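Side-chain contacts in putative NADPH:quinone reductase (PDB 3GMS), which probably catalyses the NADPH-dependent reduction of quinones as a medium-chain dehydrogenase/reductase, though this activity remains putative: residues Ala123-Asn128 against Glu282-Leu287; Asp115-Phe120 against Arg289-Glu294; Asn227-Ser232 against Gly237-Ile242; Ala132-Thr137 against Asn264-Arg269. All blocks are in the same frame, centred on the assembly; numbering follows the deposited sequence. Where two conformers were deposited one is given.

Interaction 1: residues Ala123-Asn128 against Glu282-Leu287; sequences AQMYIN and ETFRHL
Phe284 reaches out from helix 277-292 and sets its ring against two consecutive residues of the other segment, Met125 and Tyr126. The rim of the phenyl group does the touching: CZ comes to 3.5 Å from CD1 of Tyr126, which lies near the Phe284 plane, and CD2 lies 4.0 Å from CG of Met125, also at the edge. The two aromatic planes are inclined at 46° with centroids 6.0 Å apart, so the pair is neither a stack nor a T-shape. One turn further along, Leu287 meets the thioether, its CB 4.0 Å from SD of Met125. Met125 can serve both partners because CG stands anti to the backbone N (chi1 -170°) and the chain then bends twice, which carries CE on toward Val291 and Ile117. The segment 123-128 leads into helix 127-139 of the medium-chain dehydrogenase/reductase fold, and the contact ties this join to the long helix 277-292 deep in the protein. The carbonyl oxygen of Met125 is buried between Phe284 CE2 (3.8 Å) and Leu287 CD1 (3.9 Å) and has no polar partner in the model. Farther out, Tyr126 is held at both ends, its N bonded to Glu69 and its OH to Asn272, while Leu93 touches both aromatic side chains. On the far flank of the helix, Arg285 grips OE2 of Glu282 side-on through NE and NH2, in the guanidinium plane.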
# COMPACT_ATOMS: atom_id res chain seq x y z
N ALA A 123 -0.20 -11.95 -0.57
CA ALA A 123 0.86 -11.11 -1.08
C ALA A 123 0.46 -9.62 -1.15
O ALA A 123 1.31 -8.76 -1.49
CB ALA A 123 1.29 -11.64 -2.47
N GLN A 124 -0.82 -9.32 -0.92
CA GLN A 124 -1.35 -7.95 -1.00
C GLN A 124 -1.81 -7.42 0.34
O GLN A 124 -2.41 -6.31 0.42
CB GLN A 124 -2.50 -7.89 -2.02
CG GLN A 124 -2.13 -8.19 -3.46
CD GLN A 124 -3.38 -8.16 -4.31
OE1 GLN A 124 -3.88 -7.09 -4.62
NE2 GLN A 124 -3.95 -9.32 -4.58
N MET A 125 -1.48 -8.15 1.42
CA MET A 125 -2.05 -7.88 2.74
C MET A 125 -1.48 -6.64 3.47
O MET A 125 -2.13 -6.11 4.37
CB MET A 125 -1.90 -9.12 3.64
CG MET A 125 -2.65 -9.11 5.02
SD MET A 125 -4.46 -9.38 4.88
CE MET A 125 -4.48 -10.98 4.16
N TYR A 126 -0.29 -6.20 3.08
CA TYR A 126 0.46 -5.23 3.87
C TYR A 126 0.21 -3.79 3.46
O TYR A 126 -0.51 -3.08 4.10
CB TYR A 126 1.94 -5.58 3.82
CG TYR A 126 2.91 -4.64 4.54
CD1 TYR A 126 2.54 -3.88 5.67
CD2 TYR A 126 4.24 -4.59 4.10
CE1 TYR A 126 3.48 -3.06 6.31
CE2 TYR A 126 5.19 -3.79 4.73
CZ TYR A 126 4.79 -3.03 5.84
OH TYR A 126 5.72 -2.23 6.47
N ILE A 127 0.78 -3.36 2.35
CA ILE A 127 0.90 -1.93 2.14
C ILE A 127 -0.44 -1.18 2.02
O ILE A 127 -0.68 -0.24 2.77
CB ILE A 127 1.80 -1.63 0.89
CG1 ILE A 127 3.26 -2.08 1.17
CG2 ILE A 127 1.81 -0.14 0.59
CD1 ILE A 127 3.94 -1.29 2.27
N ASN A 128 -1.28 -1.58 1.08
CA ASN A 128 -2.57 -0.92 0.89
C ASN A 128 -3.59 -1.16 2.04
O ASN A 128 -4.19 -0.16 2.50
CB ASN A 128 -3.13 -1.20 -0.50
CG ASN A 128 -2.25 -0.62 -1.57
OD1 ASN A 128 -1.78 0.50 -1.40
ND2 ASN A 128 -1.96 -1.37 -2.63
N GLU A 282 -1.34 -7.74 16.07
CA GLU A 282 -2.78 -7.75 16.33
C GLU A 282 -3.55 -7.10 15.20
O GLU A 282 -4.65 -7.53 14.83
CB GLU A 282 -3.07 -6.97 17.60
CG GLU A 282 -2.83 -7.81 18.80
CD GLU A 282 -3.91 -8.87 18.89
OE1 GLU A 282 -5.04 -8.49 19.24
OE2 GLU A 282 -3.62 -10.04 18.57
N THR A 283 -2.97 -6.05 14.65
CA THR A 283 -3.61 -5.34 13.54
C THR A 283 -3.67 -6.25 12.30
O THR A 283 -4.68 -6.29 11.59
CB THR A 283 -2.88 -4.00 13.22
OG1 THR A 283 -2.87 -3.20 14.41
CG2 THR A 283 -3.57 -3.21 12.13
N PHE A 284 -2.59 -6.98 12.04
CA PHE A 284 -2.62 -7.95 10.93
C PHE A 284 -3.64 -9.05 11.21
O PHE A 284 -4.35 -9.48 10.29
CB PHE A 284 -1.26 -8.55 10.65
CG PHE A 284 -0.47 -7.76 9.66
CD1 PHE A 284 0.42 -6.81 10.09
CD2 PHE A 284 -0.68 -7.93 8.28
CE1 PHE A 284 1.16 -6.04 9.14
CE2 PHE A 284 0.06 -7.20 7.33
CZ PHE A 284 0.98 -6.25 7.78
N ARG A 285 -3.76 -9.48 12.46
CA ARG A 285 -4.74 -10.55 12.75
C ARG A 285 -6.12 -10.09 12.40
O ARG A 285 -6.94 -10.88 11.93
CB ARG A 285 -4.64 -11.02 14.21
CG ARG A 285 -3.58 -12.07 14.37
CD ARG A 285 -3.65 -12.77 15.75
NE ARG A 285 -3.05 -11.90 16.75
CZ ARG A 285 -1.74 -11.78 16.96
NH1 ARG A 285 -0.86 -12.50 16.26
NH2 ARG A 285 -1.30 -10.95 17.88
N HIS A 286 -6.36 -8.80 12.59
CA HIS A 286 -7.61 -8.20 12.26
C HIS A 286 -7.92 -8.11 10.78
O HIS A 286 -9.04 -8.44 10.36
CB HIS A 286 -7.78 -6.81 12.90
CG HIS A 286 -9.18 -6.31 12.75
ND1 HIS A 286 -10.25 -6.90 13.39
CD2 HIS A 286 -9.71 -5.37 11.93
CE1 HIS A 286 -11.37 -6.29 13.04
NE2 HIS A 286 -11.07 -5.36 12.15
N LEU A 287 -6.94 -7.68 9.99
CA LEU A 287 -7.11 -7.62 8.53
C LEU A 287 -7.34 -9.04 8.00
O LEU A 287 -8.21 -9.23 7.16
CB LEU A 287 -5.85 -7.04 7.87
CG LEU A 287 -5.52 -5.57 8.18
CD1 LEU A 287 -4.09 -5.29 7.67
CD2 LEU A 287 -6.49 -4.69 7.49

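Interaction 2: residues Asp115-Phe120 against Arg289-Glu294; sequences DSIDDF and RLVENE
Ile117, Glu292 and Val291 bury most of the surface in this modest contact, and no hydrogen bond crosses it. The apolar centre is CD1 of Ile117, which lies 4.0 Å from CG1 of Val291; the two side chains cross at about a right angle, so a methyl end abuts a branched flank. Ile117 delivers that methyl by placing CG1 anti to its carbonyl carbon (chi1 -63°) and continuing in an extended line (chi2 -169°). Glu292 lies beside this pair toward the solvent-facing side. Its CG is 4.3 Å from the same Ile117 CD1, and its carboxylate oxygen OE2 passes 4.1 Å from CB of Ser116, a van der Waals approach only. Both backbones are turning here. Asp118 is the N-cap of helix 119-122 and accepts a weak capping bond from Phe120 N, whereas helix 277-292 ends in a Schellman motif with Glu294 at positive phi. The contact thus joins the loop leading into helix 119-122 to the last turn of helix 277-292. Ile117 also packs on Ala122 and Val291 on Thr121, both of helix 119-122, and Val291 touches Phe298 in the loop leading to strand 301-306; beyond Asp119 and Phe120 lies strand 34-43.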
# COMPACT_ATOMS: atom_id res chain seq x y z
N ASP A 115 -4.23 -21.16 6.27
CA ASP A 115 -4.42 -21.95 5.06
C ASP A 115 -5.58 -21.46 4.17
O ASP A 115 -5.57 -21.64 2.95
CB ASP A 115 -4.64 -23.43 5.43
CG ASP A 115 -3.43 -24.05 6.10
OD1 ASP A 115 -2.33 -23.46 6.09
OD2 ASP A 115 -3.59 -25.15 6.67
N SER A 116 -6.54 -20.82 4.82
CA SER A 116 -7.71 -20.20 4.19
C SER A 116 -7.40 -19.14 3.13
O SER A 116 -8.22 -18.87 2.25
CB SER A 116 -8.53 -19.53 5.29
OG SER A 116 -9.88 -19.39 4.90
N ILE A 117 -6.23 -18.51 3.23
CA ILE A 117 -5.91 -17.36 2.36
C ILE A 117 -4.90 -17.74 1.27
O ILE A 117 -3.83 -18.24 1.58
CB ILE A 117 -5.41 -16.18 3.23
CG1 ILE A 117 -6.56 -15.74 4.17
CG2 ILE A 117 -4.79 -15.07 2.34
CD1 ILE A 117 -6.35 -14.45 4.88
N ASP A 118 -5.27 -17.54 0.02
CA ASP A 118 -4.37 -17.94 -1.09
C ASP A 118 -3.14 -17.01 -1.15
O ASP A 118 -3.15 -15.92 -0.56
CB ASP A 118 -5.11 -17.93 -2.44
CG ASP A 118 -5.43 -16.52 -2.91
OD1 ASP A 118 -4.56 -15.87 -3.56
OD2 ASP A 118 -6.54 -16.05 -2.65
N ASP A 119 -2.08 -17.46 -1.83
CA ASP A 119 -0.81 -16.70 -1.91
C ASP A 119 -0.99 -15.29 -2.50
O ASP A 119 -0.33 -14.34 -2.09
CB ASP A 119 0.21 -17.40 -2.83
CG ASP A 119 0.63 -18.77 -2.33
OD1 ASP A 119 0.54 -19.06 -1.12
OD2 ASP A 119 1.04 -19.56 -3.18
N PHE A 120 -1.86 -15.15 -3.50
CA PHE A 120 -1.97 -13.84 -4.17
C PHE A 120 -2.72 -12.80 -3.35
O PHE A 120 -2.38 -11.61 -3.32
CB PHE A 120 -2.54 -14.01 -5.58
CG PHE A 120 -1.62 -14.75 -6.48
CD1 PHE A 120 -0.71 -14.05 -7.29
CD2 PHE A 120 -1.62 -16.16 -6.49
CE1 PHE A 120 0.18 -14.75 -8.14
CE2 PHE A 120 -0.76 -16.87 -7.34
CZ PHE A 120 0.16 -16.16 -8.18
N ARG A 289 -8.73 -11.60 9.54
CA ARG A 289 -10.14 -11.93 9.81
C ARG A 289 -11.09 -11.29 8.81
O ARG A 289 -12.02 -11.95 8.34
CB ARG A 289 -10.59 -11.54 11.23
CG ARG A 289 -9.71 -12.04 12.33
CD ARG A 289 -9.38 -13.50 12.24
NE ARG A 289 -8.59 -13.85 13.42
CZ ARG A 289 -7.27 -13.84 13.47
NH1 ARG A 289 -6.54 -13.58 12.39
NH2 ARG A 289 -6.67 -14.14 14.63
N LEU A 290 -10.85 -10.01 8.46
CA LEU A 290 -11.69 -9.29 7.50
C LEU A 290 -11.65 -9.94 6.10
O LEU A 290 -12.69 -10.04 5.42
CB LEU A 290 -11.30 -7.81 7.39
CG LEU A 290 -11.63 -6.92 8.60
CD1 LEU A 290 -11.04 -5.53 8.44
CD2 LEU A 290 -13.16 -6.89 8.86
N VAL A 291 -10.48 -10.39 5.71
CA VAL A 291 -10.34 -11.13 4.45
C VAL A 291 -11.03 -12.50 4.54
O VAL A 291 -11.79 -12.87 3.64
CB VAL A 291 -8.87 -11.29 4.03
CG1 VAL A 291 -8.75 -12.15 2.72
CG2 VAL A 291 -8.26 -9.92 3.79
N GLU A 292 -10.80 -13.22 5.63
CA GLU A 292 -11.42 -14.55 5.82
C GLU A 292 -12.94 -14.46 5.75
O GLU A 292 -13.58 -15.32 5.14
CB GLU A 292 -11.03 -15.16 7.14
CG GLU A 292 -9.71 -15.80 7.15
CD GLU A 292 -9.29 -16.19 8.55
OE1 GLU A 292 -9.67 -15.48 9.52
OE2 GLU A 292 -8.56 -17.18 8.67
N ASN A 293 -13.50 -13.42 6.38
CA ASN A 293 -14.96 -13.23 6.45
C ASN A 293 -15.52 -12.63 5.18
O ASN A 293 -16.71 -12.32 5.11
CB ASN A 293 -15.35 -12.32 7.62
CG ASN A 293 -15.02 -12.92 8.96
OD1 ASN A 293 -14.61 -14.09 9.06
ND2 ASN A 293 -15.13 -12.11 10.02
N GLU A 294 -14.66 -12.41 4.19
CA GLU A 294 -15.07 -11.78 2.93
C GLU A 294 -15.61 -10.33 3.03
O GLU A 294 -16.31 -9.87 2.14
CB GLU A 294 -16.01 -12.72 2.16
CG GLU A 294 -15.27 -13.99 1.68
CD GLU A 294 -16.15 -15.00 0.94
OE1 GLU A 294 -17.33 -15.17 1.30
OE2 GLU A 294 -15.63 -15.66 0.00

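Interaction 3: residues Asn227-Ser232 against Gly237-Ile242; sequences NELAFS and GHFLTI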
# COMPACT_ATOMS: atom_id res chain seq x y z
N ASN A 227 -5.11 20.58 -3.28
CA ASN A 227 -5.58 21.86 -2.70
C ASN A 227 -7.09 21.93 -2.81
O ASN A 227 -7.77 22.28 -1.85
CB ASN A 227 -4.96 23.05 -3.44
CG ASN A 227 -3.49 23.22 -3.13
OD1 ASN A 227 -3.03 22.85 -2.04
ND2 ASN A 227 -2.74 23.76 -4.07
N GLU A 228 -7.61 21.56 -3.97
CA GLU A 228 -9.05 21.55 -4.13
C GLU A 228 -9.71 20.52 -3.20
O GLU A 228 -10.76 20.78 -2.63
CB GLU A 228 -9.46 21.33 -5.58
CG GLU A 228 -10.99 21.37 -5.75
CD GLU A 228 -11.41 21.65 -7.16
OE1 GLU A 228 -12.63 21.63 -7.42
OE2 GLU A 228 -10.52 21.87 -8.01
N LEU A 229 -9.05 19.37 -2.97
CA LEU A 229 -9.60 18.39 -2.04
C LEU A 229 -9.66 18.91 -0.59
O LEU A 229 -10.65 18.67 0.13
CB LEU A 229 -8.80 17.07 -2.08
CG LEU A 229 -9.52 15.80 -1.59
CD1 LEU A 229 -10.59 15.30 -2.61
CD2 LEU A 229 -8.48 14.69 -1.33
N ALA A 230 -8.61 19.61 -0.17
CA ALA A 230 -8.57 20.20 1.18
C ALA A 230 -9.67 21.26 1.32
O ALA A 230 -10.35 21.33 2.32
CB ALA A 230 -7.21 20.83 1.43
N PHE A 231 -9.81 22.07 0.30
CA PHE A 231 -10.86 23.10 0.35
C PHE A 231 -12.28 22.57 0.32
O PHE A 231 -13.25 23.33 0.58
CB PHE A 231 -10.62 24.12 -0.76
CG PHE A 231 -9.66 25.21 -0.38
CD1 PHE A 231 -8.29 24.97 -0.37
CD2 PHE A 231 -10.13 26.48 -0.03
CE1 PHE A 231 -7.37 25.99 -0.02
CE2 PHE A 231 -9.23 27.51 0.33
CZ PHE A 231 -7.85 27.26 0.34
N SER A 232 -12.46 21.29 0.02
CA SER A 232 -13.80 20.70 0.07
C SER A 232 -14.15 20.17 1.46
O SER A 232 -15.19 19.55 1.66
CB SER A 232 -13.98 19.61 -1.00
OG SER A 232 -13.62 20.10 -2.28
N GLY A 237 -11.93 20.29 9.60
CA GLY A 237 -11.90 18.94 9.03
C GLY A 237 -10.45 18.52 8.96
O GLY A 237 -9.55 19.36 9.14
N HIS A 238 -10.20 17.26 8.62
CA HIS A 238 -8.86 16.72 8.71
C HIS A 238 -8.41 16.28 7.31
O HIS A 238 -9.04 15.39 6.69
CB HIS A 238 -8.86 15.55 9.69
CG HIS A 238 -7.49 15.18 10.21
ND1 HIS A 238 -7.29 14.29 11.24
CD2 HIS A 238 -6.25 15.59 9.82
CE1 HIS A 238 -6.00 14.16 11.48
NE2 HIS A 238 -5.34 14.94 10.63
N PHE A 239 -7.32 16.88 6.84
CA PHE A 239 -6.74 16.61 5.52
C PHE A 239 -5.48 15.78 5.74
O PHE A 239 -4.62 16.15 6.57
CB PHE A 239 -6.39 17.91 4.83
CG PHE A 239 -5.72 17.75 3.49
CD1 PHE A 239 -6.46 17.41 2.36
CD2 PHE A 239 -4.35 17.98 3.34
CE1 PHE A 239 -5.86 17.31 1.11
CE2 PHE A 239 -3.73 17.89 2.09
CZ PHE A 239 -4.49 17.53 0.96
N LEU A 240 -5.39 14.66 5.04
CA LEU A 240 -4.23 13.77 5.20
C LEU A 240 -3.61 13.43 3.83
O LEU A 240 -4.34 13.04 2.91
CB LEU A 240 -4.67 12.51 5.93
CG LEU A 240 -3.62 11.49 6.37
CD1 LEU A 240 -2.78 12.08 7.53
CD2 LEU A 240 -4.32 10.22 6.80
N THR A 241 -2.30 13.58 3.66
CA THR A 241 -1.73 13.15 2.40
C THR A 241 -1.10 11.77 2.58
O THR A 241 -0.54 11.46 3.65
CB THR A 241 -0.71 14.11 1.78
OG1 THR A 241 0.43 14.20 2.63
CG2 THR A 241 -1.29 15.50 1.63
N ILE A 242 -1.24 10.92 1.55
CA ILE A 242 -0.59 9.59 1.60
C ILE A 242 0.33 9.34 0.42
O ILE A 242 1.05 8.32 0.38
CB ILE A 242 -1.62 8.43 1.70
CG1 ILE A 242 -2.61 8.43 0.54
CG2 ILE A 242 -2.27 8.37 3.09
CD1 ILE A 242 -3.43 7.10 0.44
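This is a buried helix-on-sheet contact within the Rossmann-type cofactor domain, where helix 223-231 lies against strand 237-241 of the six-stranded parallel sheet, next after it in the chain apart from the short strand 233-234. A single aromatic ring carries it. Ala230 sets its methyl over one face of Phe239 in a CH-pi contact: CB is 3.9 Å from the ring centroid and 22° off the normal, displaced toward the CD1 side, where the separation falls to 3.6 Å. Leu229 takes a different part of the same ring, its CB standing near the ring plane 4.3 Å from CE1. Phe239 therefore has one helix residue over a face and the preceding one at its edge. With CG anti to the backbone N (chi1 177°), the phenyl group projects from the strand toward the helix, and the small Ala230 lets the backbones approach to 5.9 Å between the CA atoms of these two residues. Ile255 of helix 252-257 packs on both Ala230 and Phe239, and Leu229 continues onto Ala217 of the adjacent strand. Since no hydrogen bond links helix to strand here, dispersion and shape carry the contact, while the backbone polar groups of Phe239 are engaged along the sheet, with His262 among their partners.

Interaction 4: residues Ala132-Thr137 against Asn264-Arg269; sequences AWVTCT and NIFHLR
Thr135 and Val134, neighbours on helix 127-139, approach the ring of Phe266 in two different ways. The methyl of Thr135 sits squarely over one face: CG2 is 3.7 Å from the centroid and only 13° off the normal, a centred CH-pi contact in which its closest ring atom is Phe266 CG, at 3.6 Å. Val134 comes instead from an oblique direction, its axis roughly perpendicular to that of Phe266, and places CG1 3.7 Å from CE1 near the outer end of the ring. Phe266 is presented to both by a first torsion of 180°, which swings CG opposite the backbone N and points the phenyl group at the helix. For Thr135 the division of labour is clear: chi1 of 55° tucks OG1 back so that it bonds to Thr131 O one turn earlier, leaving CG2 turned to the aromatic face. The hydroxyl is thus satisfied within its own helix, and only carbon meets the ring. Further round the helix, Thr137 OG1 donates to Trp133 O over 2.7 Å, and its methyl covers one face of the indole. Leu240 of strand 237-241 touches both Thr135 and Phe266. The contact packs helix 127-139, which leads into the cofactor domain, against the end of strand 262-265, the outermost strand on this side of a parallel sheet whose 3-2-1-4-5-6 order is that of the classical Rossmann fold.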
# COMPACT_ATOMS: atom_id res chain seq x y z
N ALA A 132 -4.83 1.81 4.53
CA ALA A 132 -6.25 2.15 4.53
C ALA A 132 -6.84 1.98 5.95
O ALA A 132 -7.54 2.86 6.43
CB ALA A 132 -7.03 1.31 3.48
N TRP A 133 -6.53 0.86 6.61
CA TRP A 133 -7.07 0.56 7.95
C TRP A 133 -6.62 1.56 9.02
O TRP A 133 -7.45 2.04 9.83
CB TRP A 133 -6.63 -0.82 8.40
CG TRP A 133 -7.13 -1.15 9.82
CD1 TRP A 133 -6.38 -1.16 10.96
CD2 TRP A 133 -8.45 -1.51 10.20
NE1 TRP A 133 -7.17 -1.53 12.04
CE2 TRP A 133 -8.45 -1.74 11.60
CE3 TRP A 133 -9.65 -1.69 9.49
CZ2 TRP A 133 -9.60 -2.11 12.31
CZ3 TRP A 133 -10.80 -2.08 10.20
CH2 TRP A 133 -10.76 -2.28 11.60
N VAL A 134 -5.32 1.80 9.06
CA VAL A 134 -4.73 2.74 10.00
C VAL A 134 -5.24 4.20 9.82
O VAL A 134 -5.64 4.83 10.79
CB VAL A 134 -3.20 2.61 10.10
CG1 VAL A 134 -2.61 3.70 10.99
CG2 VAL A 134 -2.83 1.24 10.70
N THR A 135 -5.19 4.71 8.59
CA THR A 135 -5.66 6.09 8.32
C THR A 135 -7.14 6.23 8.74
O THR A 135 -7.50 7.20 9.42
CB THR A 135 -5.42 6.54 6.84
OG1 THR A 135 -6.01 5.59 5.94
CG2 THR A 135 -3.87 6.65 6.52
N CYS A 136 -7.97 5.23 8.41
CA CYS A 136 -9.39 5.24 8.82
C CYS A 136 -9.60 5.13 10.34
O CYS A 136 -10.41 5.87 10.91
CB CYS A 136 -10.22 4.15 8.11
SG CYS A 136 -10.50 4.51 6.34
N THR A 137 -8.88 4.25 11.00
CA THR A 137 -9.26 3.94 12.37
C THR A 137 -8.44 4.70 13.41
O THR A 137 -8.86 4.80 14.58
CB THR A 137 -9.20 2.44 12.66
OG1 THR A 137 -7.86 1.94 12.50
CG2 THR A 137 -10.19 1.69 11.73
N ASN A 264 -2.08 16.88 7.78
CA ASN A 264 -0.97 15.99 8.16
C ASN A 264 -0.53 15.15 6.99
O ASN A 264 -1.24 15.04 5.97
CB ASN A 264 -1.36 15.04 9.29
CG ASN A 264 -1.56 15.76 10.60
OD1 ASN A 264 -2.69 16.04 11.00
ND2 ASN A 264 -0.46 16.11 11.25
N ILE A 265 0.64 14.52 7.17
CA ILE A 265 1.20 13.62 6.18
C ILE A 265 1.28 12.24 6.84
O ILE A 265 1.82 12.13 7.95
CB ILE A 265 2.64 14.03 5.76
CG1 ILE A 265 2.67 15.42 5.13
CG2 ILE A 265 3.19 13.06 4.73
CD1 ILE A 265 3.03 16.54 6.05
N PHE A 266 0.76 11.21 6.18
CA PHE A 266 0.84 9.86 6.75
C PHE A 266 1.93 9.04 6.07
O PHE A 266 2.02 9.01 4.83
CB PHE A 266 -0.50 9.11 6.61
CG PHE A 266 -0.46 7.73 7.17
CD1 PHE A 266 -0.69 7.52 8.54
CD2 PHE A 266 -0.20 6.63 6.32
CE1 PHE A 266 -0.62 6.22 9.06
CE2 PHE A 266 -0.12 5.35 6.82
CZ PHE A 266 -0.35 5.13 8.20
N HIS A 267 2.74 8.35 6.87
CA HIS A 267 3.80 7.43 6.38
C HIS A 267 3.63 6.12 7.15
O HIS A 267 3.80 6.11 8.38
CB HIS A 267 5.18 7.96 6.82
CG HIS A 267 5.54 9.32 6.30
ND1 HIS A 267 6.24 9.51 5.12
CD2 HIS A 267 5.34 10.57 6.81
CE1 HIS A 267 6.43 10.80 4.91
NE2 HIS A 267 5.89 11.47 5.92
N LEU A 268 3.37 5.01 6.46
CA LEU A 268 3.40 3.70 7.14
C LEU A 268 4.75 3.44 7.84
O LEU A 268 4.81 2.86 8.93
CB LEU A 268 3.10 2.59 6.13
CG LEU A 268 2.44 1.31 6.65
CD1 LEU A 268 1.25 1.55 7.59
CD2 LEU A 268 2.01 0.42 5.47
N ARG A 269 5.82 3.90 7.21
CA ARG A 269 7.16 3.93 7.82
C ARG A 269 7.11 4.36 9.30
O ARG A 269 7.70 3.72 10.20
CB ARG A 269 7.97 4.98 7.05
CG ARG A 269 9.43 5.04 7.29
CD ARG A 269 10.06 5.46 5.98
NE ARG A 269 9.88 6.90 5.74
CZ ARG A 269 10.58 7.83 6.37
NH1 ARG A 269 11.49 7.47 7.28
NH2 ARG A 269 10.39 9.12 6.10

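Interactions 1, 3 and 4 are buried, whereas interaction 2 is only partly so and brings a carboxylate to its more exposed side. Helix 277-292 serves interactions 1 and 2, which meet where the CE methyl of Met125 packs on Val291 and Ile117; helix 127-139 likewise serves interactions 1 and 4, joined through Trp133 and Leu268. Interactions 3 and 4 share the parallel sheet, with Thr241 O and Phe266 N probably hydrogen-bonded where strand 237-241 runs beside the end of strand 262-265. Both use a methyl over a phenyl face, off-centre in interaction 3 and centred in interaction 4. Interaction 1 relies on the edge of one phenyl ring and a thioether, and interaction 2 on aliphatic branches.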